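Local coordinates for protein putative endoribonuclease (Klebsiella pneumoniae, PDB 3LYB) that is of unproven function but belongs to the YjgF-like L-PSP proteins and may act as an endoribonuclease on RNA, at residues Asp45-Glu48 with Pro49-Glu52; Gly55-Glu59 with Phe60-Ala64; Glu78-Arg81 with Arg82-Ser86. One frame throughout, in Å; residues are numbered along the deposited sequence.

Contact 1 (Asp45-Glu48 with Pro49-Glu52); sequences DVPE and PVRE. With CA (calcium ion), chain F.
Arg51 reaches back over the start of its helix to Val46 O. NE donates to Val46 O at 3.2 Å with an N-H...O angle of 157°, the oxygen lying at the guanidinium edge, while NH2 adds a weaker bond to the same atom. Glu48 lies alongside, pointing the same way, and its CG covers one guanidinium face, 3.7 Å from Arg51 NH2. The carboxylate is nearly parallel to the guanidinium, but OE2 sits well out of that plane, 4.0 Å from NH2, a long ion pair of charges alone. Arginine suits this place: extended from CG to NE, it reaches the loop carbonyl. The motif is the N-terminal turn of helix 48-54, where Pro47 O accepts weak bonds from the backbone N of Val50 and of Arg51, while Arg51 N gives its better bond to Glu48 O, at 3.1 Å. Pro49 fits the first turn, where no earlier turn offers a carbonyl to an N-H. Val46 CG2 packs on the Arg51 chain, 3.7 Å from CG, and Pro47 CB meets Val50 CG2 at 3.7 Å. Trp74 of helix 60-85 touches Val46, Pro47 and Val50. Further out, Asp45 OD1 binds a calcium ion at 2.8 Å, with Asn41.

Contact 2 (Gly55-Glu59 with Phe60-Ala64); sequences GATGE and FSTDA
The loop that joins helix 48-54 to helix 60-85 is fastened here to the start of the second helix, with Glu59 at the N-cap position. Asp63, on the first turn, turns its carboxylate back to the loop and takes two consecutive backbone N-H groups. OD1 receives Thr57 N at 3.0 Å, almost straight at 172°, on its syn lone pair. OD2 receives Gly58 N at 3.0 Å, but from above the carboxylate plane. Thr57 OG1 also approaches OD1, in a weak bond. The same hydroxyl, brought between the backbone N and the carbonyl carbon by a chi1 of 59°, accepts from Glu59 N at 3.3 Å and makes an ST turn. Both glycines have positive phi: Gly55 is the C-prime residue of the Schellman motif that ends the preceding helix, and Gly58 supplies the bend before the cap. At these backbone angles a CB would press on the carbonyl oxygen of the residue before. Helix 60-85 then begins with the backbone bond from Asp63 N to Glu59 O at 3.0 Å. Thr62 OG1 donates to Glu59 OE1 at 2.6 Å, meeting that oxygen from above the carboxylate plane. Glu59 OE1 also bonds Ser111 OG of a second subunit, whose Phe107 packs on Glu59, Ser61 and Thr62. Phe60 instead lies on Pro135 of a third subunit. Within the chain, Gln66 NE2 bonds both Gly55 O and Asp63 OD1. With several donors around it at a helix N terminus, the Asp63 carboxylate is probably held ionised and its rotation fixed. Glu59, whose carboxylate accepts from a hydroxyl of its own helix and another of a neighbouring chain, couples the helix start to the subunit interface.

Contact 3 (Glu78-Arg81 with Arg82-Ser86); sequences ESIR and RTVAS
Residues 78-85 form the last turns of helix 60-85, with regular i to i+4 backbone bonds that run from Arg82 N to Glu78 O (2.8 Å) through Ala85 N to Arg81 O. On one side Glu78 is shared by two arginines. Its CG is anti to the backbone N, chi1 176°, and a bend at chi2 turns the carboxylate along the helix toward them. Arg82, one turn on, presents its guanidinium side-on: NE lies 2.8 Å and NH2 2.9 Å from Glu78 OE2, which takes both on its anti side, somewhat out of the carboxylate plane. The two planes stand nearly perpendicular, 80° apart, and Glu78 CG covers one face of the Arg82 guanidinium. Arg81 comes to the other carboxylate oxygen, its NE donating to Glu78 OE1 at 2.9 Å from above the carboxylate plane, and it also makes an ion pair with OE2. Round the helix, Ser79 O accepts from the backbone N of Thr83 and from Thr83 OG1 (2.6 Å), a beta-hydroxyl turned back onto the preceding turn; Ser79 OG likewise bonds Tyr75 O. Another side is apolar: Ile80 CG2 meets Val84 CG2 at 3.9 Å, and Ile80 continues onto Val143 and Ala145 of strand 141-148, where a branched hydrocarbon fits the helix-sheet interface. Beyond the end, Ser86 OG donates to Thr83 O at 3.1 Å. Phe117 packs on the buried Glu78. The acid probably stays ionised between its two arginines, and its charge would let Arg81 NH2 and Arg82 NE come within 4.3 Å of each other.

Overall arrangement
Following the chain from the N terminus, contact 1 closes the long loop after strand 23-26 onto the start of helix 48-54, near the calcium-binding Asp45. Contact 2 comes next and closes the short connection between helix 48-54 and helix 60-85; the two touch where Ala56 N probably bonds Arg51 O. Contact 3 lies at the far end of helix 60-85, its centre about 28 Å from that of contact 2 and on the opposite side of the chain's centre. All three follow in series, without nesting or crossing. Helix 60-85 thus unites them: contact 2 fixes its start at a subunit interface, its middle underlies contact 1, and its end at contact 3 packs on the sheet.

Contact 1 (Asp45-Glu48 with Pro49-Glu52)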
ATOM      1  N   ASP B  45      -9.590 -32.633   1.803  1.00 39.70           N
ATOM      2  CA  ASP B  45      -8.291 -33.322   1.855  1.00 40.13           C
ATOM      3  C   ASP B  45      -8.058 -34.126   3.138  1.00 39.97           C
ATOM      4  O   ASP B  45      -6.980 -34.670   3.348  1.00 40.52           O
ATOM      5  CB  ASP B  45      -7.133 -32.344   1.616  1.00 40.23           C
ATOM      6  CG  ASP B  45      -7.164 -31.723   0.221  1.00 41.87           C
ATOM      7  OD1 ASP B  45      -7.212 -32.471  -0.800  1.00 42.88           O
ATOM      8  OD2 ASP B  45      -7.123 -30.474   0.151  1.00 42.31           O
ATOM      9  N   VAL B  46      -9.061 -34.207   3.995  1.00 39.81           N
ATOM     10  CA  VAL B  46      -8.900 -34.972   5.215  1.00 40.05           C
ATOM     11  C   VAL B  46      -9.962 -36.059   5.381  1.00 40.12           C
ATOM     12  O   VAL B  46     -11.074 -35.954   4.837  1.00 40.04           O
ATOM     13  CB  VAL B  46      -8.826 -34.073   6.497  1.00 40.60           C
ATOM     14  CG1 VAL B  46      -7.733 -32.983   6.354  1.00 40.31           C
ATOM     15  CG2 VAL B  46     -10.199 -33.476   6.865  1.00 40.08           C
ATOM     16  N   PRO B  47      -9.608 -37.127   6.111  1.00 40.19           N
ATOM     17  CA  PRO B  47     -10.543 -38.205   6.415  1.00 40.02           C
ATOM     18  C   PRO B  47     -11.904 -37.671   6.849  1.00 39.09           C
ATOM     19  O   PRO B  47     -11.982 -36.708   7.627  1.00 39.51           O
ATOM     20  CB  PRO B  47      -9.840 -38.933   7.574  1.00 40.42           C
ATOM     21  CG  PRO B  47      -8.378 -38.826   7.198  1.00 40.09           C
ATOM     22  CD  PRO B  47      -8.243 -37.440   6.591  1.00 40.09           C
ATOM     23  N   GLU B  48     -12.964 -38.288   6.342  1.00 37.71           N
ATOM     24  CA  GLU B  48     -14.313 -37.787   6.569  1.00 36.43           C
ATOM     25  C   GLU B  48     -14.681 -37.568   8.049  1.00 36.09           C
ATOM     26  O   GLU B  48     -15.175 -36.506   8.403  1.00 35.81           O
ATOM     27  CB  GLU B  48     -15.329 -38.667   5.861  1.00 36.31           C
ATOM     28  CG  GLU B  48     -15.392 -38.476   4.336  1.00 36.09           C
ATOM     29  CD  GLU B  48     -14.417 -39.328   3.521  1.00 36.86           C
ATOM     30  OE1 GLU B  48     -13.426 -39.885   4.075  1.00 36.61           O
ATOM     31  OE2 GLU B  48     -14.662 -39.428   2.293  1.00 37.17           O
ATOM     32  N   PRO B  49     -14.420 -38.554   8.926  1.00 35.66           N
ATOM     33  CA  PRO B  49     -14.879 -38.261  10.272  1.00 35.38           C
ATOM     34  C   PRO B  49     -13.970 -37.269  10.976  1.00 35.75           C
ATOM     35  O   PRO B  49     -14.374 -36.687  12.004  1.00 35.78           O
ATOM     36  CB  PRO B  49     -14.868 -39.630  10.965  1.00 35.19           C
ATOM     37  CG  PRO B  49     -13.918 -40.455  10.195  1.00 34.97           C
ATOM     38  CD  PRO B  49     -13.805 -39.889   8.817  1.00 35.34           C
ATOM     39  N   VAL B  50     -12.769 -37.055  10.428  1.00 36.10           N
ATOM     40  CA  VAL B  50     -11.868 -36.028  10.970  1.00 36.68           C
ATOM     41  C   VAL B  50     -12.446 -34.623  10.728  1.00 37.27           C
ATOM     42  O   VAL B  50     -12.220 -33.711  11.502  1.00 37.29           O
ATOM     43  CB  VAL B  50     -10.425 -36.125  10.437  1.00 36.93           C
ATOM     44  CG1 VAL B  50      -9.640 -34.879  10.835  1.00 36.62           C
ATOM     45  CG2 VAL B  50      -9.711 -37.407  10.959  1.00 35.60           C
ATOM     46  N   ARG B  51     -13.254 -34.472   9.692  1.00 37.64           N
ATOM     47  CA  ARG B  51     -13.877 -33.197   9.443  1.00 38.14           C
ATOM     48  C   ARG B  51     -14.724 -32.715  10.603  1.00 38.74           C
ATOM     49  O   ARG B  51     -14.500 -31.593  11.109  1.00 38.24           O
ATOM     50  CB  ARG B  51     -14.699 -33.236   8.163  1.00 38.07           C
ATOM     51  CG  ARG B  51     -13.882 -33.590   6.978  1.00 37.12           C
ATOM     52  CD  ARG B  51     -14.756 -33.845   5.792  1.00 37.67           C
ATOM     53  NE  ARG B  51     -14.025 -34.643   4.811  1.00 38.02           N
ATOM     54  CZ  ARG B  51     -14.428 -34.853   3.569  1.00 37.62           C
ATOM     55  NH1 ARG B  51     -15.560 -34.300   3.124  1.00 38.85           N
ATOM     56  NH2 ARG B  51     -13.679 -35.597   2.776  1.00 36.29           N
ATOM     57  N   GLU B  52     -15.696 -33.531  11.033  1.00 39.60           N
ATOM     58  CA  GLU B  52     -16.595 -33.052  12.119  1.00 40.16           C
ATOM     59  C   GLU B  52     -15.815 -33.069  13.430  1.00 39.10           C
ATOM     60  O   GLU B  52     -16.133 -32.344  14.347  1.00 39.41           O
ATOM     61  CB  GLU B  52     -18.031 -33.683  12.116  1.00 40.82           C
ATOM     62  CG  GLU B  52     -19.127 -33.137  13.167  1.00 43.23           C
ATOM     63  CD  GLU B  52     -19.591 -31.642  13.040  1.00 46.53           C
ATOM     64  OE1 GLU B  52     -20.587 -31.345  12.316  1.00 45.67           O
ATOM     65  OE2 GLU B  52     -19.004 -30.766  13.741  1.00 46.62           O
TER
HETATM   66 CA    CA F 166      -6.847 -30.480  -2.741  0.50 52.26          CA

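Contact 2 (Gly55-Glu59 with Phe60-Ala64)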
ATOM      1  N   GLY B  55     -14.489 -29.699  13.632  1.00 37.70           N
ATOM      2  CA  GLY B  55     -15.555 -28.747  13.903  1.00 37.84           C
ATOM      3  C   GLY B  55     -16.273 -28.280  12.651  1.00 38.32           C
ATOM      4  O   GLY B  55     -16.891 -27.212  12.653  1.00 37.94           O
ATOM      5  N   ALA B  56     -16.200 -29.065  11.577  1.00 38.57           N
ATOM      6  CA  ALA B  56     -16.986 -28.764  10.383  1.00 39.28           C
ATOM      7  C   ALA B  56     -18.475 -28.653  10.737  1.00 40.14           C
ATOM      8  O   ALA B  56     -18.975 -29.380  11.597  1.00 40.41           O
ATOM      9  CB  ALA B  56     -16.758 -29.817   9.330  1.00 39.12           C
ATOM     10  N   THR B  57     -19.188 -27.729  10.098  1.00 41.28           N
ATOM     11  CA  THR B  57     -20.587 -27.482  10.467  1.00 41.70           C
ATOM     12  C   THR B  57     -21.548 -27.975   9.396  1.00 42.47           C
ATOM     13  O   THR B  57     -22.739 -28.117   9.649  1.00 42.78           O
ATOM     14  CB  THR B  57     -20.861 -25.989  10.700  1.00 41.58           C
ATOM     15  OG1 THR B  57     -20.556 -25.274   9.498  1.00 42.34           O
ATOM     16  CG2 THR B  57     -20.027 -25.451  11.856  1.00 40.01           C
ATOM     17  N   GLY B  58     -21.033 -28.203   8.192  1.00 43.25           N
ATOM     18  CA  GLY B  58     -21.872 -28.615   7.081  1.00 43.87           C
ATOM     19  C   GLY B  58     -22.324 -27.442   6.253  1.00 44.63           C
ATOM     20  O   GLY B  58     -22.776 -27.632   5.122  1.00 44.75           O
ATOM     21  N   GLU B  59     -22.219 -26.234   6.824  1.00 45.43           N
ATOM     22  CA  GLU B  59     -22.532 -24.975   6.120  1.00 45.84           C
ATOM     23  C   GLU B  59     -21.473 -24.699   5.086  1.00 44.94           C
ATOM     24  O   GLU B  59     -20.279 -24.778   5.367  1.00 45.36           O
ATOM     25  CB  GLU B  59     -22.488 -23.794   7.063  1.00 46.38           C
ATOM     26  CG  GLU B  59     -23.668 -23.574   7.965  1.00 50.31           C
ATOM     27  CD  GLU B  59     -23.307 -22.531   9.040  1.00 56.42           C
ATOM     28  OE1 GLU B  59     -22.869 -21.401   8.672  1.00 57.05           O
ATOM     29  OE2 GLU B  59     -23.411 -22.854  10.253  1.00 59.02           O
ATOM     30  N   PHE B  60     -21.901 -24.329   3.897  1.00 43.78           N
ATOM     31  CA  PHE B  60     -20.970 -24.157   2.820  1.00 42.95           C
ATOM     32  C   PHE B  60     -19.938 -23.054   3.112  1.00 42.39           C
ATOM     33  O   PHE B  60     -18.733 -23.280   3.000  1.00 42.60           O
ATOM     34  CB  PHE B  60     -21.701 -23.888   1.504  1.00 43.06           C
ATOM     35  CG  PHE B  60     -20.775 -23.591   0.389  1.00 43.79           C
ATOM     36  CD1 PHE B  60     -19.950 -24.602  -0.126  1.00 43.85           C
ATOM     37  CD2 PHE B  60     -20.657 -22.292  -0.098  1.00 43.83           C
ATOM     38  CE1 PHE B  60     -19.043 -24.334  -1.143  1.00 44.22           C
ATOM     39  CE2 PHE B  60     -19.757 -22.005  -1.118  1.00 44.86           C
ATOM     40  CZ  PHE B  60     -18.945 -23.028  -1.645  1.00 44.44           C
ATOM     41  N   SER B  61     -20.428 -21.878   3.488  1.00 41.46           N
ATOM     42  CA  SER B  61     -19.615 -20.689   3.634  1.00 40.29           C
ATOM     43  C   SER B  61     -18.715 -20.753   4.842  1.00 39.71           C
ATOM     44  O   SER B  61     -17.569 -20.302   4.785  1.00 39.54           O
ATOM     45  CB  SER B  61     -20.504 -19.461   3.746  1.00 40.37           C
ATOM     46  OG  SER B  61     -21.024 -19.114   2.485  1.00 41.31           O
ATOM     47  N   THR B  62     -19.236 -21.298   5.939  1.00 38.69           N
ATOM     48  CA  THR B  62     -18.446 -21.445   7.152  1.00 37.50           C
ATOM     49  C   THR B  62     -17.301 -22.422   6.890  1.00 36.51           C
ATOM     50  O   THR B  62     -16.143 -22.161   7.265  1.00 35.51           O
ATOM     51  CB  THR B  62     -19.302 -21.933   8.340  1.00 37.65           C
ATOM     52  OG1 THR B  62     -20.351 -20.989   8.606  1.00 38.54           O
ATOM     53  CG2 THR B  62     -18.443 -22.065   9.598  1.00 37.73           C
ATOM     54  N   ASP B  63     -17.635 -23.527   6.222  1.00 35.23           N
ATOM     55  CA  ASP B  63     -16.665 -24.584   5.994  1.00 34.52           C
ATOM     56  C   ASP B  63     -15.590 -24.121   5.024  1.00 33.45           C
ATOM     57  O   ASP B  63     -14.427 -24.485   5.171  1.00 32.92           O
ATOM     58  CB  ASP B  63     -17.330 -25.907   5.564  1.00 34.54           C
ATOM     59  CG  ASP B  63     -17.901 -26.717   6.767  1.00 36.54           C
ATOM     60  OD1 ASP B  63     -17.707 -26.319   7.949  1.00 35.80           O
ATOM     61  OD2 ASP B  63     -18.551 -27.772   6.527  1.00 39.51           O
ATOM     62  N   ALA B  64     -15.965 -23.290   4.058  1.00 32.48           N
ATOM     63  CA  ALA B  64     -14.978 -22.699   3.153  1.00 32.16           C
ATOM     64  C   ALA B  64     -13.983 -21.813   3.893  1.00 32.06           C
ATOM     65  O   ALA B  64     -12.800 -21.856   3.605  1.00 32.40           O
ATOM     66  CB  ALA B  64     -15.659 -21.915   2.053  1.00 32.34           C
TER

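Contact 3 (Glu78-Arg81 with Arg82-Ser86)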
ATOM      1  N   GLU B  78      -0.816 -34.452  12.552  1.00 39.45           N
ATOM      2  CA  GLU B  78      -0.821 -35.888  12.284  1.00 40.80           C
ATOM      3  C   GLU B  78       0.477 -36.373  11.639  1.00 41.13           C
ATOM      4  O   GLU B  78       0.927 -37.481  11.926  1.00 41.84           O
ATOM      5  CB  GLU B  78      -2.051 -36.281  11.450  1.00 40.93           C
ATOM      6  CG  GLU B  78      -2.120 -37.760  11.005  1.00 43.07           C
ATOM      7  CD  GLU B  78      -2.403 -38.764  12.149  1.00 46.04           C
ATOM      8  OE1 GLU B  78      -2.758 -38.336  13.277  1.00 44.11           O
ATOM      9  OE2 GLU B  78      -2.276 -39.991  11.891  1.00 46.81           O
ATOM     10  N   SER B  79       1.082 -35.558  10.779  1.00 41.52           N
ATOM     11  CA  SER B  79       2.398 -35.886  10.221  1.00 41.98           C
ATOM     12  C   SER B  79       3.408 -36.049  11.337  1.00 42.11           C
ATOM     13  O   SER B  79       4.183 -36.998  11.350  1.00 42.00           O
ATOM     14  CB  SER B  79       2.888 -34.790   9.277  1.00 41.98           C
ATOM     15  OG  SER B  79       2.100 -34.745   8.104  1.00 42.92           O
ATOM     16  N   ILE B  80       3.385 -35.110  12.276  1.00 42.63           N
ATOM     17  CA  ILE B  80       4.290 -35.142  13.402  1.00 43.05           C
ATOM     18  C   ILE B  80       4.066 -36.450  14.108  1.00 43.95           C
ATOM     19  O   ILE B  80       5.002 -37.215  14.258  1.00 44.44           O
ATOM     20  CB  ILE B  80       4.140 -33.905  14.327  1.00 42.74           C
ATOM     21  CG1 ILE B  80       4.808 -32.694  13.664  1.00 40.88           C
ATOM     22  CG2 ILE B  80       4.793 -34.141  15.677  1.00 41.19           C
ATOM     23  CD1 ILE B  80       4.385 -31.350  14.239  1.00 36.05           C
ATOM     24  N   ARG B  81       2.824 -36.742  14.466  1.00 45.18           N
ATOM     25  CA  ARG B  81       2.505 -38.020  15.094  1.00 46.56           C
ATOM     26  C   ARG B  81       3.096 -39.193  14.326  1.00 47.48           C
ATOM     27  O   ARG B  81       3.891 -39.941  14.880  1.00 48.30           O
ATOM     28  CB  ARG B  81       1.006 -38.204  15.281  1.00 46.54           C
ATOM     29  CG  ARG B  81       0.651 -39.183  16.387  1.00 46.75           C
ATOM     30  CD  ARG B  81      -0.879 -39.333  16.583  1.00 47.90           C
ATOM     31  NE  ARG B  81      -1.581 -39.931  15.441  1.00 49.93           N
ATOM     32  CZ  ARG B  81      -1.268 -41.099  14.869  1.00 51.88           C
ATOM     33  NH1 ARG B  81      -0.222 -41.809  15.286  1.00 54.23           N
ATOM     34  NH2 ARG B  81      -1.976 -41.555  13.853  1.00 50.81           N
ATOM     35  N   ARG B  82       2.752 -39.339  13.053  1.00 48.51           N
ATOM     36  CA  ARG B  82       3.252 -40.476  12.287  1.00 49.99           C
ATOM     37  C   ARG B  82       4.768 -40.560  12.221  1.00 50.88           C
ATOM     38  O   ARG B  82       5.331 -41.653  12.260  1.00 51.48           O
ATOM     39  CB  ARG B  82       2.652 -40.525  10.888  1.00 49.79           C
ATOM     40  CG  ARG B  82       1.383 -41.323  10.861  1.00 51.16           C
ATOM     41  CD  ARG B  82       0.657 -41.181   9.551  1.00 54.26           C
ATOM     42  NE  ARG B  82      -0.776 -41.018   9.801  1.00 56.48           N
ATOM     43  CZ  ARG B  82      -1.710 -40.872   8.861  1.00 55.64           C
ATOM     44  NH1 ARG B  82      -1.387 -40.873   7.573  1.00 54.54           N
ATOM     45  NH2 ARG B  82      -2.973 -40.720   9.225  1.00 54.46           N
ATOM     46  N   THR B  83       5.427 -39.410  12.116  1.00 51.86           N
ATOM     47  CA  THR B  83       6.880 -39.359  12.079  1.00 52.43           C
ATOM     48  C   THR B  83       7.417 -39.832  13.425  1.00 53.26           C
ATOM     49  O   THR B  83       8.235 -40.752  13.496  1.00 53.70           O
ATOM     50  CB  THR B  83       7.359 -37.940  11.777  1.00 52.54           C
ATOM     51  OG1 THR B  83       6.625 -37.423  10.655  1.00 52.54           O
ATOM     52  CG2 THR B  83       8.863 -37.913  11.476  1.00 51.92           C
ATOM     53  N   VAL B  84       6.920 -39.231  14.498  1.00 54.01           N
ATOM     54  CA  VAL B  84       7.331 -39.601  15.845  1.00 55.02           C
ATOM     55  C   VAL B  84       7.158 -41.107  16.101  1.00 55.69           C
ATOM     56  O   VAL B  84       7.905 -41.708  16.871  1.00 55.74           O
ATOM     57  CB  VAL B  84       6.558 -38.769  16.874  1.00 55.02           C
ATOM     58  CG1 VAL B  84       6.884 -39.195  18.304  1.00 54.88           C
ATOM     59  CG2 VAL B  84       6.886 -37.292  16.682  1.00 55.25           C
ATOM     60  N   ALA B  85       6.177 -41.702  15.436  1.00 56.41           N
ATOM     61  CA  ALA B  85       5.917 -43.122  15.555  1.00 57.25           C
ATOM     62  C   ALA B  85       7.022 -43.914  14.868  1.00 57.84           C
ATOM     63  O   ALA B  85       7.490 -44.906  15.407  1.00 57.98           O
ATOM     64  CB  ALA B  85       4.554 -43.464  14.977  1.00 56.93           C
ATOM     65  N   SER B  86       7.467 -43.448  13.703  1.00 58.83           N
ATOM     66  CA  SER B  86       8.505 -44.133  12.919  1.00 59.88           C
ATOM     67  C   SER B  86       9.895 -44.074  13.587  1.00 60.68           C
ATOM     68  O   SER B  86      10.925 -44.373  12.960  1.00 61.05           O
ATOM     69  CB  SER B  86       8.573 -43.568  11.490  1.00 59.79           C
ATOM     70  OG  SER B  86       9.547 -42.533  11.378  1.00 60.14           O
TER